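PDB 3CHJ: alpha-14 giardin from Giardia lamblia, which binds calcium ions and phosphatidylserine as a member of the annexin family and may link the phospholipid bilayer to the underlying axoneme in a calcium-regulated way. Local coordinates for residues A[81-86]-A[117-122]; A[143-148]-A[227-232]. All coordinates share one frame; numbering follows the deposited sequence.

Contact 1: A[81-86]-A[117-122]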
ATOM      1  N   PRO A  81      11.976   8.815   0.033  1.00 19.38           N
ATOM      2  CA  PRO A  81      12.218   7.505   0.619  1.00 18.97           C
ATOM      3  C   PRO A  81      10.906   6.889   1.151  1.00 18.38           C
ATOM      4  O   PRO A  81      10.043   7.610   1.640  1.00 17.95           O
ATOM      5  CB  PRO A  81      13.154   7.820   1.794  1.00 19.40           C
ATOM      6  CG  PRO A  81      13.754   9.143   1.458  1.00 20.08           C
ATOM      7  CD  PRO A  81      12.693   9.892   0.740  1.00 19.85           C
ATOM      8  N   ARG A  82      10.802   5.569   1.067  1.00 18.74           N
ATOM      9  CA  ARG A  82       9.607   4.810   1.473  1.00 19.02           C
ATOM     10  C   ARG A  82       9.095   5.165   2.873  1.00 17.96           C
ATOM     11  O   ARG A  82       7.910   5.471   3.074  1.00 15.15           O
ATOM     12  CB  ARG A  82       9.938   3.319   1.402  1.00 20.45           C
ATOM     13  CG  ARG A  82       8.944   2.390   2.062  1.00 24.14           C
ATOM     14  CD  ARG A  82       9.417   0.944   1.953  1.00 27.79           C
ATOM     15  NE  ARG A  82       8.284   0.019   1.926  1.00 28.65           N
ATOM     16  CZ  ARG A  82       7.358   0.025   0.971  1.00 29.45           C
ATOM     17  NH1 ARG A  82       7.434   0.906  -0.019  1.00 30.14           N
ATOM     18  NH2 ARG A  82       6.353  -0.832   1.005  1.00 30.35           N
ATOM     19  N   ALA A  83       9.992   5.108   3.851  1.00 17.15           N
ATOM     20  CA  ALA A  83       9.605   5.341   5.238  1.00 16.70           C
ATOM     21  C   ALA A  83       9.012   6.734   5.411  1.00 15.50           C
ATOM     22  O   ALA A  83       8.038   6.914   6.144  1.00 15.39           O
ATOM     23  CB  ALA A  83      10.795   5.130   6.164  1.00 16.39           C
ATOM     24  N   GLN A  84       9.605   7.720   4.745  1.00 15.58           N
ATOM     25  CA  GLN A  84       9.111   9.090   4.785  1.00 15.60           C
ATOM     26  C   GLN A  84       7.697   9.182   4.189  1.00 13.40           C
ATOM     27  O   GLN A  84       6.793   9.768   4.785  1.00 14.46           O
ATOM     28  CB  GLN A  84      10.061  10.004   4.001  1.00 15.89           C
ATOM     29  CG  GLN A  84       9.716  11.464   4.135  1.00 22.18           C
ATOM     30  CD  GLN A  84      10.153  12.037   5.474  1.00 29.46           C
ATOM     31  OE1 GLN A  84      11.179  11.636   6.035  1.00 33.31           O
ATOM     32  NE2 GLN A  84       9.379  12.985   5.988  1.00 33.16           N
ATOM     33  N   LEU A  85       7.526   8.572   3.019  1.00 13.49           N
ATOM     34  CA  LEU A  85       6.244   8.522   2.370  1.00 12.23           C
ATOM     35  C   LEU A  85       5.191   7.911   3.313  1.00 11.77           C
ATOM     36  O   LEU A  85       4.109   8.495   3.475  1.00 10.76           O
ATOM     37  CB  LEU A  85       6.341   7.738   1.058  1.00 12.16           C
ATOM     38  CG  LEU A  85       4.994   7.474   0.395  1.00 14.03           C
ATOM     39  CD1 LEU A  85       4.380   8.785  -0.059  1.00 13.85           C
ATOM     40  CD2 LEU A  85       5.174   6.492  -0.753  1.00 14.86           C
ATOM     41  N   LEU A  86       5.503   6.767   3.936  1.00 11.57           N
ATOM     42  CA  LEU A  86       4.525   6.120   4.826  1.00 12.27           C
ATOM     43  C   LEU A  86       4.103   7.031   5.977  1.00 11.65           C
ATOM     44  O   LEU A  86       2.911   7.124   6.305  1.00 12.28           O
ATOM     45  CB  LEU A  86       5.073   4.793   5.371  1.00 13.00           C
ATOM     46  CG  LEU A  86       5.477   3.757   4.312  1.00 14.76           C
ATOM     47  CD1 LEU A  86       6.150   2.540   4.934  1.00 17.74           C
ATOM     48  CD2 LEU A  86       4.292   3.323   3.475  1.00 15.59           C
ATOM     49  N   ARG A 117       8.242  -0.943  12.523  1.00 20.75           N
ATOM     50  CA  ARG A 117       9.165  -0.557  13.600  1.00 22.30           C
ATOM     51  C   ARG A 117       9.900   0.737  13.226  1.00 21.65           C
ATOM     52  O   ARG A 117       9.991   1.680  14.020  1.00 21.73           O
ATOM     53  CB  ARG A 117      10.155  -1.687  13.845  1.00 22.66           C
ATOM     54  CG  ARG A 117      10.488  -1.956  15.314  1.00 25.89           C
ATOM     55  CD  ARG A 117      11.335  -3.218  15.468  1.00 25.67           C
ATOM     56  NE  ARG A 117      10.944  -4.249  14.511  1.00 31.62           N
ATOM     57  CZ  ARG A 117      11.699  -5.278  14.137  1.00 34.36           C
ATOM     58  NH1 ARG A 117      12.923  -5.441  14.633  1.00 35.97           N
ATOM     59  NH2 ARG A 117      11.229  -6.144  13.249  1.00 34.23           N
ATOM     60  N   GLU A 118      10.378   0.795  11.989  1.00 21.33           N
ATOM     61  CA  GLU A 118      11.115   1.945  11.507  1.00 21.60           C
ATOM     62  C   GLU A 118      10.228   3.188  11.501  1.00 19.52           C
ATOM     63  O   GLU A 118      10.641   4.271  11.927  1.00 18.81           O
ATOM     64  CB  GLU A 118      11.654   1.665  10.101  1.00 21.83           C
ATOM     65  CG  GLU A 118      12.413   2.830   9.478  1.00 25.06           C
ATOM     66  CD  GLU A 118      12.934   2.546   8.057  1.00 25.53           C
ATOM     67  OE1 GLU A 118      12.406   1.647   7.355  1.00 30.42           O
ATOM     68  OE2 GLU A 118      13.874   3.257   7.637  1.00 30.15           O
ATOM     69  N   ILE A 119       8.995   3.047  11.029  1.00 17.64           N
ATOM     70  CA  ILE A 119       8.158   4.235  10.951  1.00 16.28           C
ATOM     71  C   ILE A 119       7.589   4.709  12.288  1.00 15.24           C
ATOM     72  O   ILE A 119       7.269   5.868  12.410  1.00 14.53           O
ATOM     73  CB  ILE A 119       7.068   4.172   9.827  1.00 17.09           C
ATOM     74  CG1 ILE A 119       6.008   3.121  10.129  1.00 17.28           C
ATOM     75  CG2 ILE A 119       7.736   3.977   8.441  1.00 16.74           C
ATOM     76  CD1 ILE A 119       4.773   3.232   9.226  1.00 17.72           C
ATOM     77  N   ARG A 120       7.498   3.833  13.296  1.00 14.29           N
ATOM     78  CA  ARG A 120       7.101   4.294  14.631  1.00 14.03           C
ATOM     79  C   ARG A 120       8.078   5.359  15.098  1.00 13.72           C
ATOM     80  O   ARG A 120       7.681   6.399  15.591  1.00 13.44           O
ATOM     81  CB  ARG A 120       7.112   3.160  15.660  1.00 14.30           C
ATOM     82  CG  ARG A 120       6.040   2.132  15.436  1.00 14.46           C
ATOM     83  CD  ARG A 120       6.228   1.028  16.471  1.00 15.88           C
ATOM     84  NE  ARG A 120       5.291  -0.042  16.200  1.00 19.15           N
ATOM     85  CZ  ARG A 120       5.576  -1.338  16.274  1.00 18.66           C
ATOM     86  NH1 ARG A 120       6.798  -1.761  16.623  1.00 19.91           N
ATOM     87  NH2 ARG A 120       4.615  -2.206  15.996  1.00 20.07           N
ATOM     88  N   GLN A 121       9.362   5.080  14.902  1.00 14.75           N
ATOM     89  CA  GLN A 121      10.414   5.988  15.342  1.00 16.18           C
ATOM     90  C   GLN A 121      10.474   7.252  14.471  1.00 15.45           C
ATOM     91  O   GLN A 121      10.500   8.390  14.985  1.00 15.01           O
ATOM     92  CB  GLN A 121      11.756   5.239  15.309  1.00 16.40           C
ATOM     93  CG  GLN A 121      11.824   4.078  16.320  1.00 19.95           C
ATOM     94  CD  GLN A 121      13.113   3.254  16.251  1.00 20.74           C
ATOM     95  OE1 GLN A 121      13.072   2.020  16.142  1.00 28.75           O
ATOM     96  NE2 GLN A 121      14.253   3.923  16.340  1.00 25.39           N
ATOM     97  N   LEU A 122      10.436   7.045  13.154  1.00 14.39           N
ATOM     98  CA  LEU A 122      10.471   8.171  12.222  1.00 14.66           C
ATOM     99  C   LEU A 122       9.268   9.086  12.404  1.00 14.67           C
ATOM    100  O   LEU A 122       9.398  10.313  12.353  1.00 14.30           O
ATOM    101  CB  LEU A 122      10.585   7.704  10.768  1.00 15.27           C
ATOM    102  CG  LEU A 122      10.732   8.847   9.763  1.00 16.78           C
ATOM    103  CD1 LEU A 122      11.974   9.749  10.049  1.00 19.49           C
ATOM    104  CD2 LEU A 122      10.782   8.297   8.348  1.00 15.96           C
TER
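Leu122 holds CG anti to its backbone N (chi1 -176°), and from there its CD2 branch touches Ala83; Ile119, with CG1 between its backbone N and carbonyl carbon (chi1 68°), has CG2 anti to the carbonyl carbon and beside the backbone N, and this methyl meets the same alanine. This is helix-helix packing within the all-helical annexin fold, between the first turn of helix 82-94 and the middle of helix 113-127, whose segment axes cross at -64° and approach to 9.6 Å. Ala83 and Ile119 are the nearest pair across the contact, their CA atoms lying 6.0 Å apart. Ala83 CB touches Leu122 CD2 at 3.8 Å and Ile119 CG2 at 4.0 Å. Leu86, one helical turn on, brings its CB and CD1 to the same Ile119 methyl, the two side chains crossing at about a right angle. Ile119 continues this apolar seam onto Cys87 and Ile90 of helix 82-94. At the exposed margin, the carboxylate carbon Glu118 CD rests 3.9 Å from Ala83 CB, a van der Waals contact by a charged group. On the other flank, Gln84 OE1 lies against Leu122 CD2 at 4.1 Å.

Contact 2: A[143-148]-A[227-232]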
ATOM      1  N   TYR A 143     -14.339  -1.079  15.777  1.00 14.96           N
ATOM      2  CA  TYR A 143     -14.455  -1.817  14.523  1.00 13.40           C
ATOM      3  C   TYR A 143     -13.333  -2.821  14.410  1.00 12.38           C
ATOM      4  O   TYR A 143     -12.219  -2.562  14.882  1.00 11.81           O
ATOM      5  CB  TYR A 143     -14.429  -0.885  13.305  1.00 13.06           C
ATOM      6  CG  TYR A 143     -15.574   0.080  13.368  1.00 14.67           C
ATOM      7  CD1 TYR A 143     -15.364   1.418  13.670  1.00 15.13           C
ATOM      8  CD2 TYR A 143     -16.877  -0.387  13.208  1.00 16.16           C
ATOM      9  CE1 TYR A 143     -16.421   2.305  13.770  1.00 16.90           C
ATOM     10  CE2 TYR A 143     -17.952   0.485  13.324  1.00 16.60           C
ATOM     11  CZ  TYR A 143     -17.712   1.816  13.602  1.00 15.69           C
ATOM     12  OH  TYR A 143     -18.777   2.673  13.707  1.00 15.78           O
ATOM     13  N   MET A 144     -13.634  -3.958  13.801  1.00 11.92           N
ATOM     14  CA  MET A 144     -12.599  -4.977  13.557  1.00 11.23           C
ATOM     15  C   MET A 144     -11.402  -4.455  12.744  1.00 11.24           C
ATOM     16  O   MET A 144     -10.260  -4.787  13.063  1.00 11.35           O
ATOM     17  CB  MET A 144     -13.194  -6.240  12.915  1.00 12.20           C
ATOM     18  CG  MET A 144     -14.058  -7.028  13.906  1.00 13.25           C
ATOM     19  SD  MET A 144     -13.126  -7.690  15.316  1.00 15.17           S
ATOM     20  CE  MET A 144     -12.150  -8.974  14.551  1.00 14.57           C
ATOM     21  N   TRP A 145     -11.641  -3.613  11.736  1.00 11.12           N
ATOM     22  CA  TRP A 145     -10.529  -3.043  10.942  1.00 10.44           C
ATOM     23  C   TRP A 145      -9.645  -2.165  11.838  1.00  9.93           C
ATOM     24  O   TRP A 145      -8.435  -2.104  11.624  1.00  9.67           O
ATOM     25  CB  TRP A 145     -11.002  -2.250   9.712  1.00 10.25           C
ATOM     26  CG  TRP A 145     -11.829  -1.042  10.019  1.00 10.11           C
ATOM     27  CD1 TRP A 145     -13.193  -0.976  10.022  1.00 12.29           C
ATOM     28  CD2 TRP A 145     -11.364   0.271  10.378  1.00  8.96           C
ATOM     29  NE1 TRP A 145     -13.607   0.294  10.354  1.00 12.28           N
ATOM     30  CE2 TRP A 145     -12.504   1.077  10.590  1.00 10.97           C
ATOM     31  CE3 TRP A 145     -10.094   0.844  10.542  1.00  9.94           C
ATOM     32  CZ2 TRP A 145     -12.412   2.421  10.963  1.00 10.41           C
ATOM     33  CZ3 TRP A 145     -10.008   2.192  10.903  1.00 10.39           C
ATOM     34  CH2 TRP A 145     -11.157   2.957  11.128  1.00  9.69           C
ATOM     35  N   ALA A 146     -10.261  -1.487  12.809  1.00  9.87           N
ATOM     36  CA  ALA A 146      -9.547  -0.612  13.747  1.00 10.07           C
ATOM     37  C   ALA A 146      -8.760  -1.442  14.734  1.00 10.07           C
ATOM     38  O   ALA A 146      -7.593  -1.141  14.971  1.00 10.17           O
ATOM     39  CB  ALA A 146     -10.550   0.360  14.469  1.00 10.67           C
ATOM     40  N   LYS A 147      -9.364  -2.508  15.265  1.00  9.64           N
ATOM     41  CA  LYS A 147      -8.622  -3.400  16.165  1.00 10.56           C
ATOM     42  C   LYS A 147      -7.407  -3.969  15.415  1.00 10.47           C
ATOM     43  O   LYS A 147      -6.315  -4.097  15.977  1.00 11.29           O
ATOM     44  CB  LYS A 147      -9.498  -4.552  16.657  1.00 11.12           C
ATOM     45  CG  LYS A 147     -10.646  -4.111  17.534  1.00 12.07           C
ATOM     46  CD  LYS A 147     -11.451  -5.316  18.024  1.00 13.90           C
ATOM     47  CE  LYS A 147     -12.641  -4.905  18.864  1.00 15.66           C
ATOM     48  NZ  LYS A 147     -12.233  -4.299  20.161  1.00 20.87           N
ATOM     49  N   LEU A 148      -7.606  -4.304  14.137  1.00 10.14           N
ATOM     50  CA  LEU A 148      -6.550  -4.915  13.346  1.00 10.12           C
ATOM     51  C   LEU A 148      -5.401  -3.926  13.130  1.00 10.18           C
ATOM     52  O   LEU A 148      -4.241  -4.270  13.397  1.00 10.65           O
ATOM     53  CB  LEU A 148      -7.094  -5.449  12.010  1.00 10.01           C
ATOM     54  CG  LEU A 148      -6.044  -6.053  11.083  1.00 10.93           C
ATOM     55  CD1 LEU A 148      -5.377  -7.271  11.734  1.00 13.95           C
ATOM     56  CD2 LEU A 148      -6.689  -6.420   9.786  1.00 12.26           C
ATOM     57  N   GLY A 227     -18.006  -4.267   4.543  1.00 11.53           N
ATOM     58  CA  GLY A 227     -17.486  -2.910   4.580  1.00 12.05           C
ATOM     59  C   GLY A 227     -15.970  -2.864   4.694  1.00 11.51           C
ATOM     60  O   GLY A 227     -15.271  -3.724   4.130  1.00 11.15           O
ATOM     61  N   LEU A 228     -15.484  -1.888   5.444  1.00 11.01           N
ATOM     62  CA  LEU A 228     -14.029  -1.695   5.584  1.00 10.99           C
ATOM     63  C   LEU A 228     -13.418  -2.859   6.337  1.00 10.48           C
ATOM     64  O   LEU A 228     -12.267  -3.207   6.067  1.00 10.38           O
ATOM     65  CB  LEU A 228     -13.687  -0.362   6.258  1.00 11.36           C
ATOM     66  CG  LEU A 228     -12.206   0.044   6.323  1.00 11.48           C
ATOM     67  CD1 LEU A 228     -11.552   0.014   4.939  1.00 13.54           C
ATOM     68  CD2 LEU A 228     -12.062   1.445   6.939  1.00 11.79           C
ATOM     69  N   ASP A 229     -14.153  -3.488   7.259  1.00 10.65           N
ATOM     70  CA  ASP A 229     -13.636  -4.724   7.874  1.00 10.22           C
ATOM     71  C   ASP A 229     -13.244  -5.719   6.800  1.00 10.01           C
ATOM     72  O   ASP A 229     -12.177  -6.360   6.882  1.00 10.05           O
ATOM     73  CB  ASP A 229     -14.698  -5.453   8.714  1.00 10.33           C
ATOM     74  CG  ASP A 229     -14.982  -4.805  10.047  1.00 12.87           C
ATOM     75  OD1 ASP A 229     -14.278  -3.864  10.460  1.00 12.58           O
ATOM     76  OD2 ASP A 229     -15.919  -5.296  10.705  1.00 14.50           O
ATOM     77  N   GLU A 230     -14.139  -5.937   5.832  1.00  9.84           N
ATOM     78  CA  GLU A 230     -13.879  -6.914   4.780  1.00 10.63           C
ATOM     79  C   GLU A 230     -12.678  -6.545   3.918  1.00 10.12           C
ATOM     80  O   GLU A 230     -11.839  -7.394   3.637  1.00 10.84           O
ATOM     81  CB  GLU A 230     -15.124  -7.095   3.917  1.00 11.24           C
ATOM     82  CG  GLU A 230     -14.982  -8.179   2.891  1.00 13.56           C
ATOM     83  CD  GLU A 230     -16.203  -8.336   2.024  1.00 19.84           C
ATOM     84  OE1 GLU A 230     -17.171  -7.555   2.197  1.00 20.63           O
ATOM     85  OE2 GLU A 230     -16.185  -9.230   1.149  1.00 22.17           O
ATOM     86  N   TYR A 231     -12.571  -5.281   3.537  1.00  9.33           N
ATOM     87  CA  TYR A 231     -11.426  -4.830   2.757  1.00  9.84           C
ATOM     88  C   TYR A 231     -10.133  -5.056   3.561  1.00  9.62           C
ATOM     89  O   TYR A 231      -9.142  -5.594   3.030  1.00 10.39           O
ATOM     90  CB  TYR A 231     -11.597  -3.345   2.411  1.00 11.05           C
ATOM     91  CG  TYR A 231     -10.391  -2.811   1.700  1.00 10.54           C
ATOM     92  CD1 TYR A 231     -10.209  -3.021   0.332  1.00 11.00           C
ATOM     93  CD2 TYR A 231      -9.434  -2.094   2.395  1.00  9.09           C
ATOM     94  CE1 TYR A 231      -9.059  -2.531  -0.321  1.00 14.03           C
ATOM     95  CE2 TYR A 231      -8.277  -1.605   1.754  1.00 11.31           C
ATOM     96  CZ  TYR A 231      -8.118  -1.823   0.386  1.00 12.03           C
ATOM     97  OH  TYR A 231      -6.991  -1.339  -0.262  1.00 13.86           O
ATOM     98  N   ALA A 232     -10.150  -4.656   4.831  1.00  9.86           N
ATOM     99  CA  ALA A 232      -8.959  -4.733   5.684  1.00  9.22           C
ATOM    100  C   ALA A 232      -8.486  -6.174   5.850  1.00  9.94           C
ATOM    101  O   ALA A 232      -7.301  -6.444   5.682  1.00 10.20           O
ATOM    102  CB  ALA A 232      -9.218  -4.103   7.022  1.00 10.19           C
TER
HETATM  103  O   HOH W   1     -16.370  -4.514  13.102  1.00 15.74           O
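Asp229 OD1 accepts a hydrogen bond from Trp145 N at 2.9 Å, the N-H...O angle being 146°, with the donor 44° out of the carboxylate plane. The same oxygen sits at the edge of the indole, 3.1 Å from Trp145 CD1. The other oxygen, Asp229 OD2, receives a hydrogen bond from a water at 2.6 Å, and that water accepts one from Met144 N. Two amides in the first turn of helix 144-154 are thus held by one carboxylate, directly and through water, and its negative charge should suit the positive end of the helix dipole. Beside this polar grip, Leu228 CD2 makes a CH-pi contact over the face of the indole, 3.7 Å from the centroid of the five-membered ring, Trp145 CG standing between its backbone N and carbonyl carbon (chi1 63°). Ala146 CB covers the opposite face, offset toward the rim. One turn after Leu228, Ala232 CB packs on Trp145 CB at 3.7 Å. Farther out, Glu101 of helix 101-108 touches both Trp145 and Leu228, while Met144 also touches Trp189 and Phe233. The whole joins a carboxylate bonded to first-turn amides at a helix N terminus to apolar packing in the all-helical annexin fold.

From the N terminus, the chain passes through five helices before it reaches helix 82-94 and, after 30 intervening residues that include helix 101-108, returns along helix 113-127 to close contact 1. Contact 2 opens only afterwards, at helix 144-154, and closes at helix 227-241 after a much longer excursion of 78 residues. The two closures therefore follow in series, neither nesting nor crossing. Their centres lie 23 Å apart, and their nearest atoms stay about 9 Å from each other. Contact 1 ties helices close in sequence, whereas contact 2 joins distant parts of the chain. Arg120 of helix 113-127 connects the regions, hydrogen-bonding to Ala153 O of helix 144-154 and to Gly155 O just beyond it.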